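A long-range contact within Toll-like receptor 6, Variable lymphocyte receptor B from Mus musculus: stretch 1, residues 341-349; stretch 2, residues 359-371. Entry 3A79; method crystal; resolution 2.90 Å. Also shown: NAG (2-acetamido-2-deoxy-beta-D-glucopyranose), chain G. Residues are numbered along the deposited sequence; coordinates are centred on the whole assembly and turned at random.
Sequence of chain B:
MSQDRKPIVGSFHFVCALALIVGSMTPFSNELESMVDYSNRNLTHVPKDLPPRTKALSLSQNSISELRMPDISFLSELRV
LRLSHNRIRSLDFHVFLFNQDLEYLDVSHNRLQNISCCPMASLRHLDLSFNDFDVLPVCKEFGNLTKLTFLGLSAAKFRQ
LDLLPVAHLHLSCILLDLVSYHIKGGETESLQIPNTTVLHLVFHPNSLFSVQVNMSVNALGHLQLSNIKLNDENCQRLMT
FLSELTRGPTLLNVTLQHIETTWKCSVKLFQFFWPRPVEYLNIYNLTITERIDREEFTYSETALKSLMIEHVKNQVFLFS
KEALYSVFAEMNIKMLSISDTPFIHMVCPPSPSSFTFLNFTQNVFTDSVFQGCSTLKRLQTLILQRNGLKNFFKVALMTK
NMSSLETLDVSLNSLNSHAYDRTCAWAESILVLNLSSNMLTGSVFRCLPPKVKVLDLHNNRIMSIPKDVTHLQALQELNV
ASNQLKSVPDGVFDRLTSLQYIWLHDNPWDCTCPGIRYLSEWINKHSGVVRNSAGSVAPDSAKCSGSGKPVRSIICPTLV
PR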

ATOM      1  N   THR B 341      -2.265  -8.711  10.905  1.00 62.15           N
ATOM      2  CA  THR B 341      -1.062  -8.608  11.704  1.00 64.27           C
ATOM      3  C   THR B 341      -0.174  -7.555  11.073  1.00 64.80           C
ATOM      4  O   THR B 341      -0.429  -7.129   9.954  1.00 68.07           O
ATOM      5  N   PRO B 342       0.896  -7.151  11.775  1.00 61.05           N
ATOM      6  CA  PRO B 342       1.873  -6.216  11.206  1.00 54.63           C
ATOM      7  C   PRO B 342       2.902  -6.900  10.307  1.00 66.73           C
ATOM      8  O   PRO B 342       3.860  -6.241   9.908  1.00 67.49           O
ATOM      9  N   PHE B 343       2.729  -8.185  10.002  1.00 71.34           N
ATOM     10  CA  PHE B 343       3.764  -8.922   9.273  1.00 78.36           C
ATOM     11  C   PHE B 343       4.000  -8.351   7.872  1.00 82.29           C
ATOM     12  O   PHE B 343       3.060  -7.933   7.199  1.00 89.16           O
ATOM     13  N   ILE B 344       5.261  -8.340   7.443  1.00 72.98           N
ATOM     14  CA  ILE B 344       5.652  -7.740   6.171  1.00 58.04           C
ATOM     15  C   ILE B 344       6.010  -8.783   5.113  1.00 60.08           C
ATOM     16  O   ILE B 344       6.323  -8.440   3.966  1.00 58.80           O
ATOM     17  N   HIS B 345       5.952 -10.056   5.499  1.00 62.49           N
ATOM     18  CA  HIS B 345       6.516 -11.130   4.687  1.00 55.11           C
ATOM     19  C   HIS B 345       6.200 -12.524   5.223  1.00 66.25           C
ATOM     20  O   HIS B 345       5.758 -12.686   6.362  1.00 80.05           O
ATOM     21  N   MET B 346       6.426 -13.530   4.385  1.00 56.92           N
ATOM     22  CA  MET B 346       6.466 -14.916   4.837  1.00 58.46           C
ATOM     23  C   MET B 346       7.591 -15.622   4.099  1.00 70.76           C
ATOM     24  O   MET B 346       7.756 -15.460   2.886  1.00 81.63           O
ATOM     25  N   VAL B 347       8.377 -16.381   4.851  1.00 65.70           N
ATOM     26  CA  VAL B 347       9.531 -17.091   4.320  1.00 60.02           C
ATOM     27  C   VAL B 347       9.087 -18.283   3.478  1.00 56.51           C
ATOM     28  O   VAL B 347       8.038 -18.863   3.726  1.00 62.45           O
ATOM     29  N   CYS B 348       9.871 -18.639   2.468  1.00 52.37           N
ATOM     30  CA  CYS B 348       9.603 -19.863   1.711  1.00 56.31           C
ATOM     31  C   CYS B 348      10.052 -21.105   2.525  1.00 65.21           C
ATOM     32  O   CYS B 348      11.149 -21.134   3.100  1.00 64.65           O
ATOM     33  N   PRO B 349       9.179 -22.119   2.621  1.00 59.58           N
ATOM     34  CA  PRO B 349       9.554 -23.344   3.335  1.00 60.85           C
ATOM     35  C   PRO B 349      10.932 -23.864   2.880  1.00 70.15           C
ATOM     36  O   PRO B 349      11.208 -23.869   1.675  1.00 66.72           O
ATOM     37  N   ASN B 359      -3.660 -18.509   3.706  1.00 71.34           N
ATOM     38  CA  ASN B 359      -4.539 -17.351   3.797  1.00 66.64           C
ATOM     39  C   ASN B 359      -3.871 -16.304   4.667  1.00 64.97           C
ATOM     40  O   ASN B 359      -3.945 -16.366   5.887  1.00 61.56           O
ATOM     41  N   PHE B 360      -3.191 -15.359   4.026  1.00 65.24           N
ATOM     42  CA  PHE B 360      -2.539 -14.262   4.731  1.00 62.24           C
ATOM     43  C   PHE B 360      -3.260 -12.954   4.465  1.00 65.79           C
ATOM     44  O   PHE B 360      -2.712 -12.054   3.829  1.00 68.58           O
ATOM     45  N   THR B 361      -4.493 -12.859   4.959  1.00 64.36           N
ATOM     46  CA  THR B 361      -5.332 -11.684   4.732  1.00 65.09           C
ATOM     47  C   THR B 361      -4.933 -10.501   5.607  1.00 61.73           C
ATOM     48  O   THR B 361      -4.595 -10.660   6.782  1.00 59.70           O
ATOM     49  N   GLN B 362      -4.974  -9.314   5.019  1.00 56.00           N
ATOM     50  CA  GLN B 362      -4.814  -8.077   5.766  1.00 51.68           C
ATOM     51  C   GLN B 362      -3.535  -8.014   6.597  1.00 57.11           C
ATOM     52  O   GLN B 362      -3.570  -7.840   7.811  1.00 49.63           O
ATOM     53  N   ASN B 363      -2.399  -8.150   5.934  1.00 59.08           N
ATOM     54  CA  ASN B 363      -1.132  -7.895   6.585  1.00 57.96           C
ATOM     55  C   ASN B 363      -0.461  -6.767   5.837  1.00 58.40           C
ATOM     56  O   ASN B 363      -1.126  -5.869   5.340  1.00 63.67           O
ATOM     57  N   VAL B 364       0.857  -6.826   5.740  1.00 57.75           N
ATOM     58  CA  VAL B 364       1.603  -5.859   4.960  1.00 46.62           C
ATOM     59  C   VAL B 364       2.609  -6.596   4.066  1.00 48.18           C
ATOM     60  O   VAL B 364       3.769  -6.196   3.960  1.00 55.88           O
ATOM     61  N   PHE B 365       2.147  -7.676   3.428  1.00 44.11           N
ATOM     62  CA  PHE B 365       2.972  -8.475   2.509  1.00 51.01           C
ATOM     63  C   PHE B 365       3.324  -7.739   1.213  1.00 54.28           C
ATOM     64  O   PHE B 365       2.631  -6.819   0.798  1.00 49.71           O
ATOM     65  N   THR B 366       4.388  -8.175   0.557  1.00 57.45           N
ATOM     66  CA  THR B 366       4.789  -7.555  -0.696  1.00 56.53           C
ATOM     67  C   THR B 366       4.852  -8.575  -1.823  1.00 67.85           C
ATOM     68  O   THR B 366       4.660  -9.769  -1.603  1.00 75.41           O
ATOM     69  N   ASP B 367       5.106  -8.093  -3.032  1.00 75.04           N
ATOM     70  CA  ASP B 367       5.174  -8.947  -4.211  1.00 80.25           C
ATOM     71  C   ASP B 367       6.401  -9.855  -4.199  1.00 75.40           C
ATOM     72  O   ASP B 367       6.526 -10.746  -5.043  1.00 83.26           O
ATOM     73  N   SER B 368       7.303  -9.633  -3.246  1.00 65.15           N
ATOM     74  CA  SER B 368       8.465 -10.507  -3.107  1.00 69.77           C
ATOM     75  C   SER B 368       8.122 -11.778  -2.323  1.00 64.77           C
ATOM     76  O   SER B 368       8.911 -12.719  -2.273  1.00 64.20           O
ATOM     77  N   VAL B 369       6.937 -11.811  -1.726  1.00 58.60           N
ATOM     78  CA  VAL B 369       6.499 -13.000  -1.026  1.00 66.94           C
ATOM     79  C   VAL B 369       6.589 -14.204  -1.959  1.00 72.48           C
ATOM     80  O   VAL B 369       6.129 -14.145  -3.107  1.00 64.82           O
ATOM     81  N   PHE B 370       7.206 -15.275  -1.454  1.00 67.85           N
ATOM     82  CA  PHE B 370       7.374 -16.526  -2.187  1.00 69.85           C
ATOM     83  C   PHE B 370       8.028 -16.383  -3.581  1.00 70.96           C
ATOM     84  O   PHE B 370       7.740 -17.165  -4.494  1.00 63.78           O
ATOM     85  N   GLN B 371       8.911 -15.405  -3.752  1.00 65.39           N
ATOM     86  CA  GLN B 371       9.583 -15.269  -5.037  1.00 73.45           C
ATOM     87  C   GLN B 371      10.401 -16.509  -5.330  1.00 74.53           C
ATOM     88  O   GLN B 371      11.216 -16.928  -4.511  1.00 73.68           O
TER

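The two stretches of Toll-like receptor 6 run side by side as loops without regular helix or strand, burying 652 Å² between them. Apolar packing centres on Met346, whose CA-to-CB bond points toward stretch 2. With chi1 t and both chi2 and chi3 p, its side chain enters a pocket lined by four residues: CB lies 3.9 Å from Phe365 CZ and 4.3 Å from Val369 CG2, while CG approaches Phe370 CE2 at 3.8 Å and Phe360 CZ at 4.0 Å. The three phenylalanines all adopt chi1 m. Phe360 points toward stretch 1, whereas Phe365 and Phe370 leave their backbone sideways and bring their ring ends nearer.

The Phe365 ring also packs against backbone. His345 C and Met346 N sit over one of its faces, with His345 O 3.4 Å from Phe365 CE1, and Phe343 O lies at its edge. Phe343 CB adds an apolar contact of 3.9 Å to Phe365 CE1, but the rest of this m rotamer leads away from stretch 2. The Phe370 ring reaches the far end of the interface, where Val347 O meets its edge, 3.6 Å from Phe370 CE2. Ile344 (p, t) and Val347 (t) both direct their CA-to-CB bonds away.

His345 starts away from stretch 2, but the end of its t side chain comes nearer, so that the imidazole meets the turn from Thr366 to Val369, with Ser368 O at the ring edge. His345 CE1 lies 3.7 Å from both Ser368 O and Val369 CA. That type I turn is closed by Val369 N donating to Thr366 O at 3.1 Å, and the p rotamers of Thr366 and Ser368 bring their hydroxyls together in a hydrogen bond of 2.8 Å between Thr366 OG1 and Ser368 OG.

Two main-chain hydrogen bonds link the stretches. Val364 N donates to Phe343 O at 2.9 Å, and Thr341 N makes a weak bond to Gln362 O at 3.5 Å. Alongside them, Ile344 CA makes a CA-H...O contact of 3.3 Å with Val364 O. Thr341, in the p rotamer, uses OG1 to accept from Phe343 N at 2.8 Å, bracing its own loop. The CA-to-CB bond of Asn363 (m) runs sideways, but the end of the side chain comes nearer to stretch 1 and fills the space beside the Thr341 hydroxyl.

The glycan lies outside this packing. Asn359 (t) is out of reach of stretch 1 and carries NAG through a 1.4 Å covalent bond from ND2 to NAG C1. Its OD1 accepts a hydrogen bond from Thr361 OG1 at 3.1 Å, tying the glycosylated side chain to its own stretch.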

ATOM      1  CB  THR B 341      -0.291  -9.909  11.630  1.00 76.12           C
ATOM      2  OG1 THR B 341       0.526  -9.885  10.454  1.00 79.80           O
ATOM      3  CG2 THR B 341      -1.249 -11.088  11.551  1.00 81.56           C
ATOM      4  CB  PRO B 342       2.609  -5.676  12.435  1.00 44.01           C
ATOM      5  CG  PRO B 342       1.995  -6.358  13.631  1.00 52.40           C
ATOM      6  CD  PRO B 342       1.246  -7.538  13.146  1.00 54.05           C
ATOM      7  CB  PHE B 343       3.454 -10.424   9.213  1.00 81.95           C
ATOM      8  CG  PHE B 343       3.308 -11.070  10.564  1.00 83.52           C
ATOM      9  CD1 PHE B 343       3.833 -10.469  11.698  1.00 80.93           C
ATOM     10  CD2 PHE B 343       2.664 -12.289  10.698  1.00 79.78           C
ATOM     11  CE1 PHE B 343       3.694 -11.062  12.946  1.00 70.93           C
ATOM     12  CE2 PHE B 343       2.530 -12.886  11.947  1.00 75.40           C
ATOM     13  CZ  PHE B 343       3.043 -12.267  13.069  1.00 65.09           C
ATOM     14  CB  ILE B 344       6.867  -6.828   6.353  1.00 49.08           C
ATOM     15  CG1 ILE B 344       8.023  -7.620   6.949  1.00 54.58           C
ATOM     16  CG2 ILE B 344       6.538  -5.666   7.255  1.00 46.52           C
ATOM     17  CD1 ILE B 344       9.285  -6.799   7.130  1.00 61.16           C
ATOM     18  CB  HIS B 345       8.037 -10.967   4.624  1.00 43.59           C
ATOM     19  CG  HIS B 345       8.671 -11.684   3.474  1.00 53.21           C
ATOM     20  ND1 HIS B 345       8.566 -11.239   2.174  1.00 61.10           N
ATOM     21  CD2 HIS B 345       9.415 -12.812   3.424  1.00 50.59           C
ATOM     22  CE1 HIS B 345       9.219 -12.062   1.375  1.00 50.71           C
ATOM     23  NE2 HIS B 345       9.739 -13.028   2.108  1.00 46.78           N
ATOM     24  CB  MET B 346       5.127 -15.632   4.627  1.00 54.30           C
ATOM     25  CG  MET B 346       5.102 -17.102   5.055  1.00 55.69           C
ATOM     26  SD  MET B 346       5.586 -17.397   6.772  1.00 59.36           S
ATOM     27  CE  MET B 346       4.609 -16.177   7.662  1.00 30.20           C
ATOM     28  CB  VAL B 347      10.445 -17.549   5.477  1.00 59.51           C
ATOM     29  CG1 VAL B 347      11.320 -18.690   5.059  1.00 67.37           C
ATOM     30  CG2 VAL B 347      11.285 -16.390   5.960  1.00 63.37           C
ATOM     31  CB  CYS B 348      10.244 -19.774   0.305  1.00 39.27           C
ATOM     32  SG  CYS B 348      10.261 -21.259  -0.752  1.00143.77           S
ATOM     33  CB  PRO B 349       8.455 -24.328   2.929  1.00 53.14           C
ATOM     34  CG  PRO B 349       7.280 -23.474   2.518  1.00 43.77           C
ATOM     35  CD  PRO B 349       7.791 -22.143   2.114  1.00 46.15           C
ATOM     36  CB  ASN B 359      -5.901 -17.768   4.376  1.00 68.98           C
ATOM     37  CG  ASN B 359      -6.864 -16.590   4.591  1.00 74.55           C
ATOM     38  OD1 ASN B 359      -6.499 -15.427   4.437  1.00 68.49           O
ATOM     39  ND2 ASN B 359      -8.111 -16.915   4.968  1.00 84.65           N
ATOM     40  CB  PHE B 360      -1.075 -14.151   4.313  1.00 58.52           C
ATOM     41  CG  PHE B 360      -0.287 -15.407   4.555  1.00 67.99           C
ATOM     42  CD1 PHE B 360       0.049 -16.247   3.504  1.00 68.68           C
ATOM     43  CD2 PHE B 360       0.102 -15.759   5.838  1.00 71.95           C
ATOM     44  CE1 PHE B 360       0.775 -17.401   3.728  1.00 71.77           C
ATOM     45  CE2 PHE B 360       0.828 -16.914   6.069  1.00 74.32           C
ATOM     46  CZ  PHE B 360       1.165 -17.738   5.012  1.00 72.09           C
ATOM     47  CB  THR B 361      -6.832 -11.986   4.983  1.00 64.79           C
ATOM     48  OG1 THR B 361      -7.430 -12.521   3.799  1.00 66.56           O
ATOM     49  CG2 THR B 361      -7.565 -10.717   5.354  1.00 60.64           C
ATOM     50  CB  GLN B 362      -6.030  -7.835   6.654  1.00 53.57           C
ATOM     51  CG  GLN B 362      -6.082  -6.432   7.243  1.00 69.34           C
ATOM     52  CD  GLN B 362      -7.370  -6.177   7.988  1.00 84.39           C
ATOM     53  OE1 GLN B 362      -8.445  -6.552   7.528  1.00101.04           O
ATOM     54  NE2 GLN B 362      -7.269  -5.541   9.148  1.00 79.81           N
ATOM     55  CB  ASN B 363      -0.259  -9.146   6.561  1.00 61.99           C
ATOM     56  CG  ASN B 363      -0.925 -10.321   7.221  1.00 61.50           C
ATOM     57  OD1 ASN B 363      -1.060 -11.382   6.617  1.00 72.58           O
ATOM     58  ND2 ASN B 363      -1.362 -10.139   8.466  1.00 45.60           N
ATOM     59  CB  VAL B 364       2.295  -4.819   5.870  1.00 49.56           C
ATOM     60  CG1 VAL B 364       2.629  -3.547   5.076  1.00 52.24           C
ATOM     61  CG2 VAL B 364       1.392  -4.479   7.070  1.00 39.45           C
ATOM     62  CB  PHE B 365       2.265  -9.782   2.141  1.00 50.31           C
ATOM     63  CG  PHE B 365       2.342 -10.843   3.202  1.00 67.98           C
ATOM     64  CD1 PHE B 365       2.617 -10.510   4.525  1.00 64.74           C
ATOM     65  CD2 PHE B 365       2.103 -12.181   2.880  1.00 61.10           C
ATOM     66  CE1 PHE B 365       2.677 -11.489   5.493  1.00 59.51           C
ATOM     67  CE2 PHE B 365       2.150 -13.163   3.846  1.00 46.73           C
ATOM     68  CZ  PHE B 365       2.443 -12.821   5.151  1.00 53.00           C
ATOM     69  CB  THR B 366       6.140  -6.829  -0.558  1.00 54.40           C
ATOM     70  OG1 THR B 366       7.186  -7.776  -0.269  1.00 59.68           O
ATOM     71  CG2 THR B 366       6.048  -5.789   0.552  1.00 36.22           C
ATOM     72  CB  ASP B 367       5.145  -8.100  -5.492  1.00 88.07           C
ATOM     73  CG  ASP B 367       6.109  -6.929  -5.438  1.00 92.35           C
ATOM     74  OD1 ASP B 367       5.668  -5.783  -5.680  1.00 93.89           O
ATOM     75  OD2 ASP B 367       7.304  -7.156  -5.138  1.00 88.70           O
ATOM     76  CB  SER B 368       9.649  -9.774  -2.475  1.00 69.83           C
ATOM     77  OG  SER B 368       9.318  -9.292  -1.194  1.00 70.37           O
ATOM     78  CB  VAL B 369       5.067 -12.855  -0.461  1.00 70.10           C
ATOM     79  CG1 VAL B 369       4.029 -13.146  -1.532  1.00 70.53           C
ATOM     80  CG2 VAL B 369       4.876 -13.783   0.740  1.00 65.12           C
ATOM     81  CB  PHE B 370       6.038 -17.271  -2.305  1.00 66.23           C
ATOM     82  CG  PHE B 370       5.371 -17.535  -0.993  1.00 66.57           C
ATOM     83  CD1 PHE B 370       3.993 -17.519  -0.892  1.00 68.49           C
ATOM     84  CD2 PHE B 370       6.116 -17.800   0.138  1.00 73.76           C
ATOM     85  CE1 PHE B 370       3.363 -17.765   0.318  1.00 69.47           C
ATOM     86  CE2 PHE B 370       5.493 -18.052   1.356  1.00 72.68           C
ATOM     87  CZ  PHE B 370       4.116 -18.030   1.445  1.00 68.14           C
ATOM     88  CB  GLN B 371      10.452 -14.010  -5.111  1.00 90.75           C
ATOM     89  CG  GLN B 371       9.730 -12.805  -5.721  1.00107.15           C
ATOM     90  CD  GLN B 371       8.795 -13.188  -6.871  1.00109.52           C
ATOM     91  OE1 GLN B 371       9.240 -13.607  -7.947  1.00107.42           O
ATOM     92  NE2 GLN B 371       7.493 -13.037  -6.644  1.00101.25           N
TER
HETATM   93  C1  NAG G   1      -8.972 -15.785   5.242  1.00 63.85           C
HETATM   94  C2  NAG G   1     -10.406 -16.316   5.162  1.00 71.68           C
HETATM   95  C3  NAG G   1     -11.465 -15.352   5.703  1.00 70.48           C
HETATM   96  C4  NAG G   1     -11.042 -14.624   6.981  1.00 69.86           C
HETATM   97  C5  NAG G   1      -9.584 -14.174   6.897  1.00 57.73           C
HETATM   98  C6  NAG G   1      -9.109 -13.665   8.246  1.00 57.04           C
HETATM   99  C7  NAG G   1     -10.976 -17.877   3.367  1.00 76.22           C
HETATM  100  C8  NAG G   1     -11.429 -18.020   1.939  1.00 63.34           C
HETATM  101  N2  NAG G   1     -10.738 -16.628   3.784  1.00 81.31           N
HETATM  102  O3  NAG G   1     -12.686 -16.040   5.911  1.00 64.95           O
HETATM  103  O4  NAG G   1     -11.933 -13.529   7.182  1.00 76.13           O
HETATM  104  O5  NAG G   1      -8.736 -15.236   6.518  1.00 62.46           O
HETATM  105  O6  NAG G   1      -9.476 -14.607   9.229  1.00 58.61           O
HETATM  106  O7  NAG G   1     -10.840 -18.873   4.086  1.00 66.31           O